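Local coordinates for NADPH-flavin oxidoreductase (PDB 2H0U), which binds flavin mononucleotide and, as a member of the nitroreductase family, probably catalyses redox reactions that use NADH or NADPH, at residues P41-L46 against F135-K140; E47-L52 against Y143-N148; N120-E123 against K127-S130; K170-L175 against G179-A184. All blocks are in the same frame, centred on the assembly; numbering follows the deposited sequence.

In the fold
Contacts 1 and 2 sit side by side, their centres about 9 Å apart, and set the consecutive segments 41-46 and 47-52 against successive turns of helix 131-155, so that their segments alternate in sequence. Contact 3 falls between their first and second segments; it joins the end of helix 113-125 to the loop before helix 131-155 and meets contact 1 around Trp137, about 13 Å between centres. Contact 4 follows all of these, closing helix 168-178 before strand 186-195 and touching contact 2 through Leu52, with centres about 17 Å apart. Contacts 3 and 4 are farthest apart, about 26 Å between centres. All four reach the second subunit, as befits a dimer that binds FMN between its chains.

Contact 1: residues P41-L46 against F135-K140; sequences PSSIGL and FDWASK. With FMN (flavin mononucleotide), chain B.
Ser43, Ile44 and Leu46 close on the indole of Trp137, joining the loop after helix 27-38 to helix 131-155 in the dimeric nitroreductase fold, beside an FMN also hydrogen-bonded by several residues of the second subunit. Pro41 begins the loop on the cofactor side, with CB 3.3 Å from FMN O3'. The peptide from Ser42 to Ser43 then passes along the dimethylbenzene end of the flavin, where Ser43 N comes within 3.3 Å of FMN C8 while hydrogen-bonding to Gln141. Ser43 itself separates flavin from indole. Its CB meets Trp137 CZ2 at 3.5 Å in an oblique approach, and OG, turned anti to the backbone N (chi1 -172°), lies at the ring edge in plane. Ser43 OG and Trp137 NE1 both hydrogen-bond to Glu164 OE1 of the second subunit, a residue of the FMN pocket, so one carboxylate oxygen clasps both sides of this contact. A type II turn follows, closed by Gly45 N to Ser42 O at 2.9 Å. Ile44 occupies it with positive phi and an unstaggered chi1 of -32°, which brings CD1 to 4.2 Å from Trp137 CH2. Gly45 has no side chain, and its CA passes 3.6 Å from FMN O4' on the ribityl chain. Leu46 ends the run, crossing the indole at about a right angle; its CD1 lies near the ring plane at the edge, 3.8 Å from Trp137 CH2.

Contact 2: residues E47-L52 against Y143-N148; sequences EPWKML and YIQMAN
Gln145 slides its carboxamide between Trp49 and Met51, which face it from the strand. NE2 stands over one face of the Trp49 ring, 3.1 Å above the plane and offset toward the rim, with ring and amide planes 36° apart. The short distance from Gln145 NE2 to Trp49 NE1, 3.2 Å, joins two donors and is packing, not a hydrogen bond; NE2 gives its bond to Gly37 O instead. On the other side of the amide, selenomethionine Met51 brings CG to 3.7 Å from Gln145 OE1 and SE to 3.8 Å from Gln145 CD. An extended chain, with CG anti to the backbone N (chi1 -177°), carries the amide this far from the helix. Helix 131-155 here packs on strand 49-54, an outermost strand of the chain's four-stranded antiparallel sheet, which a strand of the second subunit extends in parallel. The opposite face of the Trp49 ring is covered by Glu47 CA, 3.7 Å above its centre, because the chain folds back through an inverse gamma turn centred on Pro48. Farther out, Glu47 OE1 accepts a hydrogen bond from Trp207 N of the second subunit.

Contact 3: residues N120-E123 against K127-S130; sequences NFQE and KLNS
Glu123 O is gripped from two directions. Asn129 ND2 donates to it at 3.0 Å along a lone pair in the carbonyl plane, nearly straight at 165°, and the carbonyl oxygen lies close to the amide plane of Asn129. A CA-H...O contact adds to this, with Lys127 CA 3.5 Å from Glu123 O. Chi1 of -48° puts Asn129 CG beside its backbone N and swings the amide back toward the helix. One residue earlier, Leu128 N donates to Gln122 O at 2.7 Å, from a position tilted out of the carbonyl plane. Two carbonyls at the end of helix 113-125 are thus met by the chain that leaves it. This C-terminal capping, at a helix end that widens into a pi-type turn at 121-123, depends on the reversal at Lys127, the first residue to leave helical geometry, with positive phi; the chain then passes through an inverse gamma turn centred on Leu128. Leu128 tucks its side chain against the helix, with CD1 4.0 Å from Gln122 CG, and the same methyl packs on the indole of Trp137. The Gln122 amide is held beyond the contact, NE2 bonding to Val89 O, while Glu123 OE1 forms a salt bridge with Lys119. Ser130 completes the passage to helix 131-155 as N-cap, its OG accepting from Ser133 N, and Lys127 O receives Arg132 NH1 of the second subunit.

Contact 4: residues K170-L175 against G179-A184; sequences KVEAYL and GYLNTA
Gly179 turns the chain back over the end of helix 168-178, its N 3.0 Å from Leu175 O. It is the first residue to leave helical geometry, and its phi of 82° starts the reversal. Tyr180 N follows with a hydrogen bond to the same Leu175 O, 2.9 Å long and nearly straight at 167°, the donor standing well out of the carbonyl plane. The phenol ring of Tyr180 leads away from the helix, and both Tyr180 and Leu175 pack on Ile216 of the second subunit. Leu181 then carries the apolar part of the contact. Its CB lies 3.6 Å from Leu175 CB, and, with CG anti to the backbone N (chi1 -177°), CD2 reaches along the helix to 3.7 Å from Glu172 CG. Of the Glu172 side chain, the aliphatic CB and CG do the touching; its OE2 accepts a hydrogen bond from Val188 N of strand 186-195, tying the helix to the sheet. Asn182 points away from the helix and forms an Asx turn, OD1 accepting from Ala184 N at 3.0 Å. Thr183 returns to the helix, where CG2 makes a loose contact with Glu172 O at 4.4 Å and OG1 hydrogen-bonds to Glu176. Positive phi at Gly179 with two backbone bonds back into the last turn, one of them Tyr180 N to Leu175 O, makes this a Schellman motif; the apolar contact of Leu175 CD2 with Tyr180 CB, 4.4 Å, is its usual companion.

Contact 1: residues P41-L46 against F135-K140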
# COMPACT_ATOMS: atom_id res chain seq x y z
N PRO A 41 6.83 -4.37 5.64
CA PRO A 41 6.05 -5.56 6.08
C PRO A 41 5.19 -6.09 4.97
O PRO A 41 4.87 -5.35 4.00
CB PRO A 41 5.14 -5.02 7.19
CG PRO A 41 4.95 -3.48 6.79
CD PRO A 41 6.26 -3.08 6.11
N SER A 42 4.81 -7.36 5.10
CA SER A 42 3.93 -7.98 4.11
C SER A 42 3.10 -9.02 4.83
O SER A 42 3.52 -9.54 5.85
CB SER A 42 4.73 -8.66 2.99
OG SER A 42 5.71 -9.54 3.55
N SER A 43 1.94 -9.34 4.27
CA SER A 43 1.08 -10.37 4.86
C SER A 43 1.84 -11.70 4.97
O SER A 43 2.44 -12.17 3.99
CB SER A 43 -0.17 -10.53 4.01
OG SER A 43 -1.08 -11.39 4.69
N ILE A 44 1.85 -12.27 6.19
CA ILE A 44 2.47 -13.56 6.53
C ILE A 44 4.00 -13.45 6.40
O ILE A 44 4.71 -14.46 6.36
CB ILE A 44 1.95 -14.77 5.69
CG1 ILE A 44 0.47 -14.59 5.29
CG2 ILE A 44 2.18 -16.13 6.48
CD1 ILE A 44 -0.16 -15.73 4.42
N GLY A 45 4.49 -12.22 6.40
CA GLY A 45 5.89 -11.94 6.08
C GLY A 45 6.48 -12.55 4.80
O GLY A 45 7.69 -12.84 4.77
N LEU A 46 5.68 -12.74 3.76
CA LEU A 46 6.14 -13.53 2.61
C LEU A 46 7.01 -12.72 1.65
O LEU A 46 7.69 -13.30 0.82
CB LEU A 46 4.99 -14.17 1.84
CG LEU A 46 4.22 -15.25 2.63
CD1 LEU A 46 2.97 -15.63 1.78
CD2 LEU A 46 5.09 -16.42 2.95
N PHE A 135 -2.42 -12.78 -7.52
CA PHE A 135 -1.47 -11.74 -7.96
C PHE A 135 -1.80 -10.37 -7.35
O PHE A 135 -0.90 -9.67 -6.82
CB PHE A 135 -1.41 -11.63 -9.47
CG PHE A 135 -0.56 -10.50 -9.90
CD1 PHE A 135 0.82 -10.60 -9.81
CD2 PHE A 135 -1.13 -9.28 -10.20
CE1 PHE A 135 1.64 -9.50 -10.14
CE2 PHE A 135 -0.32 -8.18 -10.53
CZ PHE A 135 1.06 -8.30 -10.49
N ASP A 136 -3.07 -9.98 -7.39
CA ASP A 136 -3.44 -8.67 -6.83
C ASP A 136 -3.23 -8.59 -5.32
O ASP A 136 -2.95 -7.52 -4.80
CB ASP A 136 -4.85 -8.24 -7.20
CG ASP A 136 -4.96 -7.76 -8.63
OD1 ASP A 136 -3.94 -7.30 -9.21
OD2 ASP A 136 -6.07 -7.84 -9.19
N TRP A 137 -3.40 -9.72 -4.63
CA TRP A 137 -3.07 -9.80 -3.20
C TRP A 137 -1.56 -9.51 -2.91
O TRP A 137 -1.22 -8.69 -2.06
CB TRP A 137 -3.48 -11.16 -2.60
CG TRP A 137 -3.00 -11.33 -1.18
CD1 TRP A 137 -3.49 -10.70 -0.05
CD2 TRP A 137 -1.93 -12.19 -0.75
NE1 TRP A 137 -2.78 -11.13 1.05
CE2 TRP A 137 -1.83 -12.05 0.65
CE3 TRP A 137 -1.05 -13.07 -1.42
CZ2 TRP A 137 -0.87 -12.76 1.41
CZ3 TRP A 137 -0.10 -13.77 -0.67
CH2 TRP A 137 -0.03 -13.61 0.75
N ALA A 138 -0.68 -10.12 -3.69
CA ALA A 138 0.76 -9.85 -3.57
C ALA A 138 1.06 -8.42 -3.96
O ALA A 138 1.96 -7.77 -3.38
CB ALA A 138 1.56 -10.82 -4.44
N SER A 139 0.36 -7.94 -4.99
CA SER A 139 0.50 -6.53 -5.43
C SER A 139 0.15 -5.51 -4.34
O SER A 139 0.84 -4.51 -4.14
CB SER A 139 -0.37 -6.30 -6.69
OG SER A 139 -0.37 -4.92 -7.12
N LYS A 140 -0.92 -5.77 -3.60
CA LYS A 140 -1.24 -4.93 -2.43
C LYS A 140 -0.02 -4.76 -1.48
O LYS A 140 0.21 -3.65 -0.94
CB LYS A 140 -2.45 -5.52 -1.67
CG LYS A 140 -3.78 -5.38 -2.44
CD LYS A 140 -4.95 -6.09 -1.67
CE LYS A 140 -6.10 -6.33 -2.68
NZ LYS A 140 -7.34 -6.73 -1.89
N1 FMN B . -0.04 -10.22 11.74
C2 FMN B . -0.98 -10.91 12.49
O2 FMN B . -0.64 -11.41 13.55
N3 FMN B . -2.27 -11.07 12.04
C4 FMN B . -2.63 -10.57 10.82
O4 FMN B . -3.82 -10.59 10.49
C4A FMN B . -1.66 -9.90 10.04
N5 FMN B . -2.01 -9.40 8.81
C5A FMN B . -1.11 -8.65 8.07
C6 FMN B . -1.55 -8.13 6.83
C7 FMN B . -0.63 -7.39 6.08
C7M FMN B . -1.18 -6.53 4.97
C8 FMN B . 0.70 -7.20 6.50
C8M FMN B . 1.57 -6.14 5.80
C9 FMN B . 1.11 -7.72 7.72
C9A FMN B . 0.20 -8.47 8.50
N10 FMN B . 0.60 -9.03 9.72
C10 FMN B . -0.36 -9.72 10.50
C1' FMN B . 1.99 -8.88 10.26
C2' FMN B . 3.04 -9.61 9.40
O2' FMN B . 3.17 -10.92 9.89
C3' FMN B . 4.35 -8.84 9.56
O3' FMN B . 4.21 -7.53 9.04
C4' FMN B . 5.55 -9.44 8.83
O4' FMN B . 5.85 -10.68 9.43
C5' FMN B . 6.81 -8.55 8.83
O5' FMN B . 7.17 -8.34 10.21
P FMN B . 7.28 -6.85 10.78
O1P FMN B . 5.97 -6.18 10.45
O2P FMN B . 7.47 -6.99 12.29
O3P FMN B . 8.43 -6.12 10.15

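Contact 2: residues E47-L52 against Y143-N148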
# COMPACT_ATOMS: atom_id res chain seq x y z
N GLU A 47 7.02 -11.38 1.80
CA GLU A 47 7.82 -10.49 0.91
C GLU A 47 7.65 -10.91 -0.55
O GLU A 47 8.64 -11.20 -1.23
CB GLU A 47 9.32 -10.57 1.27
CG GLU A 47 9.70 -10.13 2.65
CD GLU A 47 11.15 -10.56 2.99
OE1 GLU A 47 12.09 -10.06 2.35
OE2 GLU A 47 11.31 -11.33 3.94
N PRO A 48 6.39 -10.92 -1.07
CA PRO A 48 6.19 -11.54 -2.37
C PRO A 48 6.48 -10.58 -3.51
O PRO A 48 5.58 -10.25 -4.31
CB PRO A 48 4.70 -11.90 -2.32
CG PRO A 48 4.09 -10.65 -1.59
CD PRO A 48 5.12 -10.38 -0.50
N TRP A 49 7.71 -10.09 -3.54
CA TRP A 49 8.06 -8.94 -4.36
C TRP A 49 9.49 -8.94 -4.88
O TRP A 49 10.35 -9.67 -4.40
CB TRP A 49 7.77 -7.63 -3.62
CG TRP A 49 8.40 -7.48 -2.26
CD1 TRP A 49 9.70 -7.74 -1.91
CD2 TRP A 49 7.74 -7.01 -1.08
NE1 TRP A 49 9.89 -7.46 -0.57
CE2 TRP A 49 8.70 -7.03 -0.03
CE3 TRP A 49 6.43 -6.57 -0.80
CZ2 TRP A 49 8.41 -6.58 1.26
CZ3 TRP A 49 6.12 -6.15 0.52
CH2 TRP A 49 7.12 -6.14 1.52
N LYS A 50 9.74 -8.10 -5.89
CA LYS A 50 11.11 -7.81 -6.28
C LYS A 50 11.07 -6.46 -6.98
O LYS A 50 10.20 -6.23 -7.83
CB LYS A 50 11.66 -8.86 -7.26
CG LYS A 50 13.11 -8.54 -7.69
CD LYS A 50 13.76 -9.73 -8.40
CE LYS A 50 15.20 -9.33 -8.79
NZ LYS A 50 16.01 -10.48 -9.33
N MSE A 51 12.01 -5.59 -6.62
CA MSE A 51 12.09 -4.25 -7.23
C MSE A 51 13.15 -4.17 -8.33
O MSE A 51 14.26 -4.69 -8.14
CB MSE A 51 12.49 -3.25 -6.13
CG MSE A 51 11.37 -3.06 -5.09
SE MSE A 51 11.87 -1.80 -3.70
CE MSE A 51 13.21 -2.89 -2.83
N LEU A 52 12.87 -3.42 -9.40
CA LEU A 52 13.84 -3.17 -10.44
C LEU A 52 14.10 -1.68 -10.54
O LEU A 52 13.15 -0.90 -10.60
CB LEU A 52 13.36 -3.70 -11.83
CG LEU A 52 12.81 -5.13 -11.92
CD1 LEU A 52 12.19 -5.43 -13.29
CD2 LEU A 52 13.89 -6.18 -11.58
N TYR A 143 2.33 -2.23 -2.55
CA TYR A 143 1.93 -0.81 -2.39
C TYR A 143 2.43 -0.30 -1.04
O TYR A 143 2.75 0.87 -0.92
CB TYR A 143 0.42 -0.61 -2.56
CG TYR A 143 -0.03 -0.45 -4.02
CD1 TYR A 143 0.27 -1.43 -4.97
CD2 TYR A 143 -0.69 0.71 -4.46
CE1 TYR A 143 -0.10 -1.31 -6.35
CE2 TYR A 143 -1.10 0.85 -5.82
CZ TYR A 143 -0.77 -0.18 -6.74
OH TYR A 143 -1.10 -0.12 -8.06
N ILE A 144 2.45 -1.17 -0.02
CA ILE A 144 3.08 -0.82 1.28
C ILE A 144 4.57 -0.51 1.05
O ILE A 144 5.09 0.49 1.52
CB ILE A 144 2.94 -1.95 2.33
CG1 ILE A 144 1.47 -2.27 2.55
CG2 ILE A 144 3.67 -1.54 3.68
CD1 ILE A 144 1.30 -3.56 3.52
N GLN A 145 5.23 -1.39 0.33
CA GLN A 145 6.67 -1.23 0.08
C GLN A 145 6.92 0.12 -0.60
O GLN A 145 7.81 0.86 -0.22
CB GLN A 145 7.12 -2.38 -0.84
CG GLN A 145 8.58 -2.42 -1.15
CD GLN A 145 8.93 -3.62 -2.02
OE1 GLN A 145 8.33 -3.86 -3.07
NE2 GLN A 145 9.87 -4.39 -1.56
N MSE A 146 6.14 0.42 -1.64
CA MSE A 146 6.31 1.69 -2.38
C MSE A 146 5.95 2.90 -1.50
O MSE A 146 6.68 3.91 -1.49
CB MSE A 146 5.44 1.67 -3.67
CG MSE A 146 5.39 3.03 -4.33
SE MSE A 146 4.13 3.12 -5.83
CE MSE A 146 2.44 3.06 -4.82
N ALA A 147 4.86 2.79 -0.74
CA ALA A 147 4.46 3.87 0.20
C ALA A 147 5.57 4.20 1.20
O ALA A 147 5.88 5.38 1.45
CB ALA A 147 3.14 3.49 0.97
N ASN A 148 6.15 3.16 1.82
CA ASN A 148 7.19 3.36 2.79
C ASN A 148 8.39 4.10 2.16
O ASN A 148 8.98 5.01 2.78
CB ASN A 148 7.62 2.00 3.37
CG ASN A 148 6.62 1.47 4.35
OD1 ASN A 148 5.56 2.08 4.53
ND2 ASN A 148 6.94 0.36 5.02

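Contact 3: residues N120-E123 against K127-S130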
# COMPACT_ATOMS: atom_id res chain seq x y z
N ASN A 120 -6.39 -21.94 4.46
CA ASN A 120 -7.73 -21.43 4.80
C ASN A 120 -7.83 -19.91 4.69
O ASN A 120 -8.84 -19.36 4.22
CB ASN A 120 -8.12 -21.82 6.20
CG ASN A 120 -9.50 -21.29 6.59
OD1 ASN A 120 -10.52 -21.80 6.14
ND2 ASN A 120 -9.52 -20.23 7.43
N PHE A 121 -6.81 -19.23 5.19
CA PHE A 121 -6.74 -17.78 5.14
C PHE A 121 -6.88 -17.28 3.71
O PHE A 121 -7.71 -16.42 3.43
CB PHE A 121 -5.41 -17.35 5.73
CG PHE A 121 -5.04 -15.91 5.48
CD1 PHE A 121 -5.83 -14.86 5.97
CD2 PHE A 121 -3.85 -15.61 4.84
CE1 PHE A 121 -5.45 -13.52 5.80
CE2 PHE A 121 -3.46 -14.27 4.65
CZ PHE A 121 -4.27 -13.23 5.12
N GLN A 122 -6.07 -17.81 2.81
CA GLN A 122 -6.12 -17.36 1.41
C GLN A 122 -7.38 -17.76 0.63
O GLN A 122 -7.99 -16.91 -0.01
CB GLN A 122 -4.90 -17.88 0.67
CG GLN A 122 -3.59 -17.21 1.14
CD GLN A 122 -2.45 -17.54 0.18
OE1 GLN A 122 -2.36 -18.66 -0.30
NE2 GLN A 122 -1.58 -16.57 -0.11
N GLU A 123 -7.73 -19.04 0.69
CA GLU A 123 -8.84 -19.61 -0.08
C GLU A 123 -10.20 -19.16 0.44
O GLU A 123 -11.09 -18.86 -0.36
CB GLU A 123 -8.76 -21.13 -0.09
CG GLU A 123 -7.50 -21.66 -0.77
CD GLU A 123 -7.46 -23.17 -0.95
OE1 GLU A 123 -8.38 -23.92 -0.54
OE2 GLU A 123 -6.47 -23.64 -1.54
N LYS A 127 -10.66 -15.20 -0.13
CA LYS A 127 -11.22 -15.57 -1.42
C LYS A 127 -10.18 -15.41 -2.54
O LYS A 127 -10.48 -14.82 -3.59
CB LYS A 127 -12.48 -14.72 -1.72
CG LYS A 127 -13.67 -14.97 -0.78
CD LYS A 127 -13.85 -16.45 -0.50
CE LYS A 127 -14.23 -17.28 -1.75
NZ LYS A 127 -14.69 -18.65 -1.40
N LEU A 128 -8.96 -15.90 -2.30
CA LEU A 128 -7.89 -15.83 -3.31
C LEU A 128 -7.95 -17.13 -4.09
O LEU A 128 -7.21 -18.09 -3.80
CB LEU A 128 -6.51 -15.66 -2.68
CG LEU A 128 -6.36 -14.46 -1.74
CD1 LEU A 128 -4.91 -14.31 -1.29
CD2 LEU A 128 -6.84 -13.18 -2.44
N ASN A 129 -8.86 -17.15 -5.06
CA ASN A 129 -9.22 -18.38 -5.75
C ASN A 129 -8.92 -18.39 -7.23
O ASN A 129 -9.40 -19.27 -7.96
CB ASN A 129 -10.70 -18.65 -5.58
CG ASN A 129 -11.15 -18.52 -4.15
OD1 ASN A 129 -12.02 -17.71 -3.87
ND2 ASN A 129 -10.59 -19.32 -3.25
N SER A 130 -8.13 -17.44 -7.69
CA SER A 130 -7.79 -17.37 -9.11
C SER A 130 -6.37 -16.84 -9.22
O SER A 130 -5.84 -16.22 -8.28
CB SER A 130 -8.76 -16.44 -9.84
OG SER A 130 -8.47 -15.07 -9.56

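Contact 4: residues K170-L175 against G179-A184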
# COMPACT_ATOMS: atom_id res chain seq x y z
N LYS A 170 2.11 -4.41 -22.52
CA LYS A 170 3.27 -4.02 -23.30
C LYS A 170 4.55 -3.91 -22.45
O LYS A 170 5.66 -4.31 -22.89
CB LYS A 170 3.00 -2.71 -24.01
CG LYS A 170 1.87 -2.80 -25.05
CD LYS A 170 1.69 -1.45 -25.72
CE LYS A 170 2.20 -1.49 -27.14
NZ LYS A 170 1.36 -2.40 -27.96
N VAL A 171 4.41 -3.35 -21.26
CA VAL A 171 5.55 -3.29 -20.33
C VAL A 171 6.07 -4.68 -19.97
O VAL A 171 7.30 -4.90 -19.99
CB VAL A 171 5.21 -2.47 -19.05
CG1 VAL A 171 6.30 -2.65 -17.97
CG2 VAL A 171 5.03 -1.01 -19.42
N GLU A 172 5.16 -5.60 -19.64
CA GLU A 172 5.59 -6.93 -19.24
C GLU A 172 6.22 -7.68 -20.45
O GLU A 172 7.24 -8.38 -20.29
CB GLU A 172 4.44 -7.72 -18.64
CG GLU A 172 4.12 -7.33 -17.17
CD GLU A 172 2.96 -8.09 -16.61
OE1 GLU A 172 2.24 -8.76 -17.37
OE2 GLU A 172 2.71 -8.01 -15.40
N ALA A 173 5.64 -7.50 -21.64
CA ALA A 173 6.25 -8.08 -22.87
C ALA A 173 7.66 -7.56 -23.04
O ALA A 173 8.59 -8.31 -23.37
CB ALA A 173 5.40 -7.76 -24.12
N TYR A 174 7.82 -6.27 -22.80
CA TYR A 174 9.08 -5.60 -22.95
C TYR A 174 10.12 -6.15 -21.99
O TYR A 174 11.20 -6.60 -22.42
CB TYR A 174 8.92 -4.11 -22.71
CG TYR A 174 10.21 -3.37 -22.91
CD1 TYR A 174 10.73 -3.20 -24.19
CD2 TYR A 174 10.89 -2.84 -21.83
CE1 TYR A 174 11.92 -2.52 -24.39
CE2 TYR A 174 12.09 -2.16 -22.01
CZ TYR A 174 12.60 -2.00 -23.30
OH TYR A 174 13.79 -1.33 -23.49
N LEU A 175 9.81 -6.10 -20.70
CA LEU A 175 10.69 -6.62 -19.66
C LEU A 175 11.08 -8.09 -19.90
O LEU A 175 12.26 -8.47 -19.73
CB LEU A 175 10.06 -6.42 -18.28
CG LEU A 175 10.06 -4.99 -17.74
CD1 LEU A 175 9.29 -4.91 -16.41
CD2 LEU A 175 11.50 -4.46 -17.54
N GLY A 179 14.75 -9.86 -20.69
CA GLY A 179 15.19 -10.86 -19.74
C GLY A 179 15.19 -10.41 -18.29
O GLY A 179 15.95 -10.94 -17.49
N TYR A 180 14.33 -9.44 -17.94
CA TYR A 180 14.27 -8.93 -16.56
C TYR A 180 12.91 -9.23 -15.91
O TYR A 180 12.62 -8.75 -14.82
CB TYR A 180 14.58 -7.43 -16.51
CG TYR A 180 16.05 -7.12 -16.75
CD1 TYR A 180 16.94 -7.15 -15.69
CD2 TYR A 180 16.53 -6.83 -18.02
CE1 TYR A 180 18.27 -6.88 -15.88
CE2 TYR A 180 17.89 -6.57 -18.22
CZ TYR A 180 18.73 -6.61 -17.12
OH TYR A 180 20.07 -6.36 -17.23
N LEU A 181 12.11 -10.06 -16.58
CA LEU A 181 10.85 -10.48 -16.02
C LEU A 181 10.58 -11.90 -16.45
O LEU A 181 10.43 -12.19 -17.66
CB LEU A 181 9.70 -9.60 -16.53
CG LEU A 181 8.33 -9.94 -15.92
CD1 LEU A 181 8.33 -9.66 -14.42
CD2 LEU A 181 7.28 -9.10 -16.62
N ASN A 182 10.48 -12.77 -15.47
CA ASN A 182 9.95 -14.11 -15.72
C ASN A 182 8.46 -14.06 -15.41
O ASN A 182 8.09 -14.01 -14.24
CB ASN A 182 10.69 -15.11 -14.83
CG ASN A 182 10.14 -16.52 -14.94
OD1 ASN A 182 8.95 -16.74 -15.17
ND2 ASN A 182 11.01 -17.50 -14.76
N THR A 183 7.63 -14.04 -16.44
CA THR A 183 6.19 -13.83 -16.31
C THR A 183 5.41 -14.99 -15.65
O THR A 183 4.23 -14.84 -15.28
CB THR A 183 5.54 -13.45 -17.67
OG1 THR A 183 5.67 -14.54 -18.59
CG2 THR A 183 6.21 -12.19 -18.24
N ALA A 184 6.07 -16.13 -15.49
CA ALA A 184 5.51 -17.26 -14.76
C ALA A 184 5.54 -16.97 -13.25
O ALA A 184 4.61 -17.37 -12.51
CB ALA A 184 6.32 -18.52 -15.05